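Local coordinates for protein putative isohexenylglutaconyl-CoA hydratase (Pseudomonas aeruginosa, PDB 4ZU2) that probably hydrates isohexenylglutaconyl-CoA, a step in the breakdown of citronellate and related acyclic terpenes, as a member of the crotonase family, at residues D48-A60 and L197-N210. Numbering follows the deposited sequence.
Sequences DDRSVRALVLRGA and LEETLEQLRRCAPN
Arg53 sends its guanidinium across to Arg205 and Cys207, near the C-terminal end of helix 190-205, where the main sheet of this crotonase fold meets the helix that packs against it. Strand 54-59 and helix segment 197-205 run nearly antiparallel, 165° apart, with axes 10.6 Å from each other at closest approach. All three guanidinium nitrogens of Arg53 have a partner. Arg53 NH2 gives two hydrogen bonds, a short one of 2.6 Å to Arg205 O and one of 2.9 Å to Cys207 O, gripping both carbonyls. Neither carbonyl is met along a lone pair: NH2 stands well above both carbonyl planes, and at Arg205 O the C=O...N angle is only 98°. Arg53 NE donates to water 1 at 2.9 Å, and that water passes a hydrogen bond of 2.6 Å on to Cys207 O, which therefore accepts twice. NH1 is taken by Trp262 O, near the C-terminus of the chain. A bend at chi3 (64°) in an otherwise extended chain turns the group toward these acceptors. Arg205 CD lies over one guanidinium face, and the two arginines cross at about a right angle; their like charges are probably eased by the salt bridge of Arg205 with Glu15.

Further along the strand the contact is apolar. Ala54 CB rests against Leu201 CD2 and Leu204 CD1, and Val56 meets both methyls of Leu197. Leu167 of the second subunit packs on Leu204, so this seam also adjoins the subunit interface. On the other side of Arg53, where Arg50 meets the start of helix 209-221, Asn210 ND2 hydrogen-bonds to Glu246 OE2 and Arg50 NH1 to Arg47 O, while Pro209 CB sits 3.7 Å from Arg50 O and Asn210 OD1 lies 3.6 Å from Arg50 CG.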
loop_
_atom_site.group_PDB
_atom_site.type_symbol
_atom_site.label_atom_id
_atom_site.label_comp_id
_atom_site.label_asym_id
_atom_site.label_seq_id
_atom_site.Cartn_x
_atom_site.Cartn_y
_atom_site.Cartn_z
ATOM N N ASP A 48 -15.690 23.159 10.069
ATOM C CA ASP A 48 -15.145 24.474 9.681
ATOM C C ASP A 48 -14.536 25.247 10.844
ATOM O O ASP A 48 -14.136 26.384 10.673
ATOM C CB ASP A 48 -16.199 25.365 9.004
ATOM C CG ASP A 48 -16.726 24.780 7.710
ATOM O OD1 ASP A 48 -16.162 23.779 7.211
ATOM O OD2 ASP A 48 -17.706 25.348 7.178
ATOM N N ASP A 49 -14.443 24.628 12.013
ATOM C CA ASP A 49 -13.903 25.310 13.177
ATOM C C ASP A 49 -12.458 24.958 13.476
ATOM O O ASP A 49 -12.172 23.870 14.004
ATOM C CB ASP A 49 -14.736 24.984 14.406
ATOM C CG ASP A 49 -14.398 25.872 15.562
ATOM O OD1 ASP A 49 -13.417 25.585 16.275
ATOM O OD2 ASP A 49 -15.087 26.885 15.720
ATOM N N ARG A 50 -11.556 25.904 13.206
ATOM C CA ARG A 50 -10.111 25.663 13.315
ATOM C C ARG A 50 -9.595 25.840 14.736
ATOM O O ARG A 50 -8.420 25.585 15.011
ATOM C CB ARG A 50 -9.327 26.583 12.377
ATOM C CG ARG A 50 -9.539 26.319 10.882
ATOM C CD ARG A 50 -9.011 24.957 10.390
ATOM N NE ARG A 50 -9.815 24.499 9.259
ATOM C CZ ARG A 50 -10.874 23.706 9.350
ATOM N NH1 ARG A 50 -11.265 23.215 10.529
ATOM N NH2 ARG A 50 -11.548 23.399 8.248
ATOM N N SER A 51 -10.467 26.281 15.643
ATOM C CA SER A 51 -10.143 26.195 17.048
ATOM C C SER A 51 -10.141 24.712 17.484
ATOM O O SER A 51 -9.427 24.339 18.412
ATOM C CB SER A 51 -11.085 27.079 17.884
ATOM O OG SER A 51 -12.201 26.364 18.378
ATOM N N VAL A 52 -10.893 23.852 16.793
ATOM C CA VAL A 52 -10.888 22.405 17.090
ATOM C C VAL A 52 -9.864 21.700 16.198
ATOM O O VAL A 52 -10.090 21.537 15.007
ATOM C CB VAL A 52 -12.292 21.809 16.874
ATOM C CG1 VAL A 52 -12.321 20.344 17.283
ATOM C CG2 VAL A 52 -13.343 22.594 17.666
ATOM N N ARG A 53 -8.729 21.315 16.770
ATOM C CA ARG A 53 -7.530 20.929 16.004
ATOM C C ARG A 53 -7.342 19.415 16.051
ATOM O O ARG A 53 -6.616 18.851 15.236
ATOM C CB ARG A 53 -6.280 21.565 16.630
ATOM C CG ARG A 53 -6.274 23.086 16.699
ATOM C CD ARG A 53 -5.147 23.611 17.604
ATOM N NE ARG A 53 -3.809 23.300 17.093
ATOM C CZ ARG A 53 -2.663 23.622 17.700
ATOM N NH1 ARG A 53 -2.638 24.265 18.879
ATOM N NH2 ARG A 53 -1.520 23.289 17.130
ATOM N N ALA A 54 -7.960 18.764 17.043
ATOM C CA ALA A 54 -7.891 17.313 17.148
ATOM C C ALA A 54 -9.191 16.676 17.700
ATOM O O ALA A 54 -9.966 17.302 18.420
ATOM C CB ALA A 54 -6.695 16.892 17.954
ATOM N N LEU A 55 -9.433 15.441 17.284
ATOM C CA LEU A 55 -10.531 14.659 17.792
ATOM C C LEU A 55 -9.938 13.370 18.312
ATOM O O LEU A 55 -9.056 12.778 17.672
ATOM C CB LEU A 55 -11.573 14.360 16.720
ATOM C CG LEU A 55 -12.067 15.603 15.959
ATOM C CD1 LEU A 55 -12.834 15.202 14.687
ATOM C CD2 LEU A 55 -12.902 16.513 16.849
ATOM N N VAL A 56 -10.395 12.983 19.503
ATOM C CA VAL A 56 -10.051 11.693 20.083
ATOM C C VAL A 56 -11.337 10.892 20.223
ATOM O O VAL A 56 -12.362 11.376 20.659
ATOM C CB VAL A 56 -9.301 11.840 21.411
ATOM C CG1 VAL A 56 -8.661 10.519 21.775
ATOM C CG2 VAL A 56 -8.229 12.921 21.294
ATOM N N LEU A 57 -11.265 9.677 19.744
ATOM C CA LEU A 57 -12.397 8.874 19.524
ATOM C C LEU A 57 -12.143 7.670 20.379
ATOM O O LEU A 57 -11.108 7.019 20.253
ATOM C CB LEU A 57 -12.484 8.493 18.052
ATOM C CG LEU A 57 -13.740 7.715 17.687
ATOM C CD1 LEU A 57 -14.988 8.401 18.174
ATOM C CD2 LEU A 57 -13.795 7.502 16.168
ATOM N N ARG A 58 -13.079 7.409 21.284
ATOM C CA ARG A 58 -12.853 6.414 22.314
ATOM C C ARG A 58 -14.158 5.740 22.739
ATOM O O ARG A 58 -15.246 6.236 22.477
ATOM C CB ARG A 58 -12.154 7.056 23.525
ATOM C CG ARG A 58 -11.173 6.121 24.225
ATOM C CD ARG A 58 -10.516 6.734 25.461
ATOM N NE ARG A 58 -11.359 7.715 26.149
ATOM C CZ ARG A 58 -10.994 8.965 26.449
ATOM N NH1 ARG A 58 -9.777 9.443 26.141
ATOM N NH2 ARG A 58 -11.866 9.748 27.082
ATOM N N GLY A 59 -14.024 4.591 23.389
ATOM C CA GLY A 59 -15.159 3.785 23.781
ATOM C C GLY A 59 -15.264 3.676 25.297
ATOM O O GLY A 59 -14.270 3.565 26.005
ATOM N N ALA A 60 -16.485 3.736 25.809
ATOM C CA ALA A 60 -16.674 3.642 27.232
ATOM C C ALA A 60 -16.341 2.223 27.684
ATOM O O ALA A 60 -16.538 1.257 26.931
ATOM C CB ALA A 60 -18.075 3.997 27.583
ATOM N N LEU A 197 -1.063 8.830 23.859
ATOM C CA LEU A 197 -2.089 9.735 23.363
ATOM C C LEU A 197 -1.656 11.166 23.567
ATOM O O LEU A 197 -1.708 11.975 22.643
ATOM C CB LEU A 197 -3.425 9.520 24.054
ATOM C CG LEU A 197 -4.532 10.534 23.710
ATOM C CD1 LEU A 197 -4.830 10.519 22.225
ATOM C CD2 LEU A 197 -5.824 10.242 24.490
ATOM N N GLU A 198 -1.276 11.492 24.798
ATOM C CA GLU A 198 -0.839 12.837 25.100
ATOM C C GLU A 198 0.480 13.177 24.350
ATOM O O GLU A 198 0.748 14.340 24.065
ATOM C CB GLU A 198 -0.710 13.035 26.617
ATOM C CG GLU A 198 -0.132 14.396 26.994
ATOM C CD GLU A 198 -0.842 15.571 26.299
ATOM O OE1 GLU A 198 -2.090 15.679 26.447
ATOM O OE2 GLU A 198 -0.144 16.381 25.607
ATOM N N GLU A 199 1.315 12.185 24.054
ATOM C CA GLU A 199 2.512 12.463 23.268
ATOM C C GLU A 199 2.082 12.951 21.875
ATOM O O GLU A 199 2.456 14.048 21.443
ATOM C CB GLU A 199 3.386 11.237 23.163
ATOM C CG GLU A 199 4.636 11.476 22.363
ATOM C CD GLU A 199 5.432 12.692 22.836
ATOM O OE1 GLU A 199 5.426 12.972 24.068
ATOM O OE2 GLU A 199 6.067 13.357 21.974
ATOM N N THR A 200 1.241 12.144 21.223
ATOM C CA THR A 200 0.667 12.440 19.907
ATOM C C THR A 200 0.063 13.833 19.908
ATOM O O THR A 200 0.302 14.625 19.017
ATOM C CB THR A 200 -0.435 11.447 19.569
ATOM O OG1 THR A 200 0.120 10.125 19.459
ATOM C CG2 THR A 200 -1.162 11.821 18.262
ATOM N N LEU A 201 -0.681 14.145 20.945
ATOM C CA LEU A 201 -1.355 15.428 21.016
ATOM C C LEU A 201 -0.383 16.584 21.169
ATOM O O LEU A 201 -0.676 17.686 20.738
ATOM C CB LEU A 201 -2.375 15.448 22.142
ATOM C CG LEU A 201 -3.663 14.647 21.893
ATOM C CD1 LEU A 201 -4.561 14.687 23.144
ATOM C CD2 LEU A 201 -4.453 15.156 20.654
ATOM N N GLU A 202 0.773 16.351 21.763
ATOM C CA GLU A 202 1.698 17.454 21.909
ATOM C C GLU A 202 2.447 17.614 20.580
ATOM O O GLU A 202 2.760 18.716 20.190
ATOM C CB GLU A 202 2.618 17.281 23.114
ATOM C CG GLU A 202 3.099 18.621 23.627
ATOM C CD GLU A 202 2.059 19.386 24.412
ATOM O OE1 GLU A 202 1.311 18.737 25.174
ATOM O OE2 GLU A 202 1.983 20.633 24.238
ATOM N N GLN A 203 2.685 16.516 19.862
ATOM C CA GLN A 203 3.233 16.626 18.509
ATOM C C GLN A 203 2.329 17.429 17.596
ATOM O O GLN A 203 2.786 18.207 16.762
ATOM C CB GLN A 203 3.436 15.258 17.902
ATOM C CG GLN A 203 4.457 14.455 18.653
ATOM C CD GLN A 203 4.621 13.064 18.087
ATOM O OE1 GLN A 203 3.675 12.287 18.013
ATOM N NE2 GLN A 203 5.825 12.754 17.661
ATOM N N LEU A 204 1.031 17.226 17.770
ATOM C CA LEU A 204 0.032 17.854 16.933
ATOM C C LEU A 204 -0.075 19.344 17.173
ATOM O O LEU A 204 -0.459 20.102 16.266
ATOM C CB LEU A 204 -1.318 17.167 17.213
ATOM C CG LEU A 204 -2.640 17.678 16.645
ATOM C CD1 LEU A 204 -3.207 18.866 17.403
ATOM C CD2 LEU A 204 -2.549 17.946 15.176
ATOM N N ARG A 205 0.218 19.780 18.397
ATOM C CA ARG A 205 0.019 21.189 18.754
ATOM C C ARG A 205 1.120 22.091 18.154
ATOM O O ARG A 205 0.942 23.326 18.082
ATOM C CB ARG A 205 -0.064 21.373 20.290
ATOM C CG ARG A 205 -1.267 20.674 20.988
ATOM C CD ARG A 205 -2.588 21.448 20.887
ATOM N NE ARG A 205 -3.399 21.342 22.107
ATOM C CZ ARG A 205 -4.506 22.058 22.368
ATOM N NH1 ARG A 205 -4.984 22.959 21.517
ATOM N NH2 ARG A 205 -5.153 21.872 23.507
ATOM N N ARG A 206 2.246 21.475 17.755
ATOM C CA ARG A 206 3.289 22.126 16.973
ATOM C C ARG A 206 2.725 22.575 15.617
ATOM O O ARG A 206 3.212 23.522 15.016
ATOM C CB ARG A 206 4.449 21.160 16.631
ATOM C CG ARG A 206 5.135 20.402 17.734
ATOM C CD ARG A 206 5.652 21.339 18.783
ATOM N NE ARG A 206 6.280 20.627 19.897
ATOM C CZ ARG A 206 5.672 20.322 21.050
ATOM N NH1 ARG A 206 4.389 20.676 21.269
ATOM N NH2 ARG A 206 6.357 19.657 21.994
ATOM N N CYS A 207 1.696 21.867 15.146
ATOM C CA CYS A 207 1.237 21.927 13.764
ATOM C C CYS A 207 0.034 22.839 13.596
ATOM O O CYS A 207 -0.960 22.728 14.322
ATOM C CB CYS A 207 0.918 20.500 13.278
ATOM S SG CYS A 207 2.368 19.363 13.288
ATOM N N ALA A 208 0.121 23.763 12.645
ATOM C CA ALA A 208 -0.978 24.731 12.409
ATOM C C ALA A 208 -2.249 24.058 11.859
ATOM O O ALA A 208 -2.173 23.076 11.109
ATOM C CB ALA A 208 -0.514 25.839 11.437
ATOM N N PRO A 209 -3.421 24.595 12.201
ATOM C CA PRO A 209 -4.676 23.957 11.789
ATOM C C PRO A 209 -5.111 24.140 10.316
ATOM O O PRO A 209 -5.649 23.218 9.716
ATOM C CB PRO A 209 -5.712 24.572 12.739
ATOM C CG PRO A 209 -5.078 25.799 13.303
ATOM C CD PRO A 209 -3.615 25.536 13.321
ATOM N N ASN A 210 -4.921 25.307 9.736
ATOM C CA ASN A 210 -5.217 25.442 8.318
ATOM C C ASN A 210 -4.211 24.684 7.461
ATOM O O ASN A 210 -4.592 24.121 6.436
ATOM C CB ASN A 210 -5.311 26.894 7.896
ATOM C CG ASN A 210 -6.391 27.626 8.626
ATOM O OD1 ASN A 210 -7.551 27.639 8.209
ATOM N ND2 ASN A 210 -6.028 28.222 9.740
HETATM O O HOH W 1 -3.444 22.073 14.527
#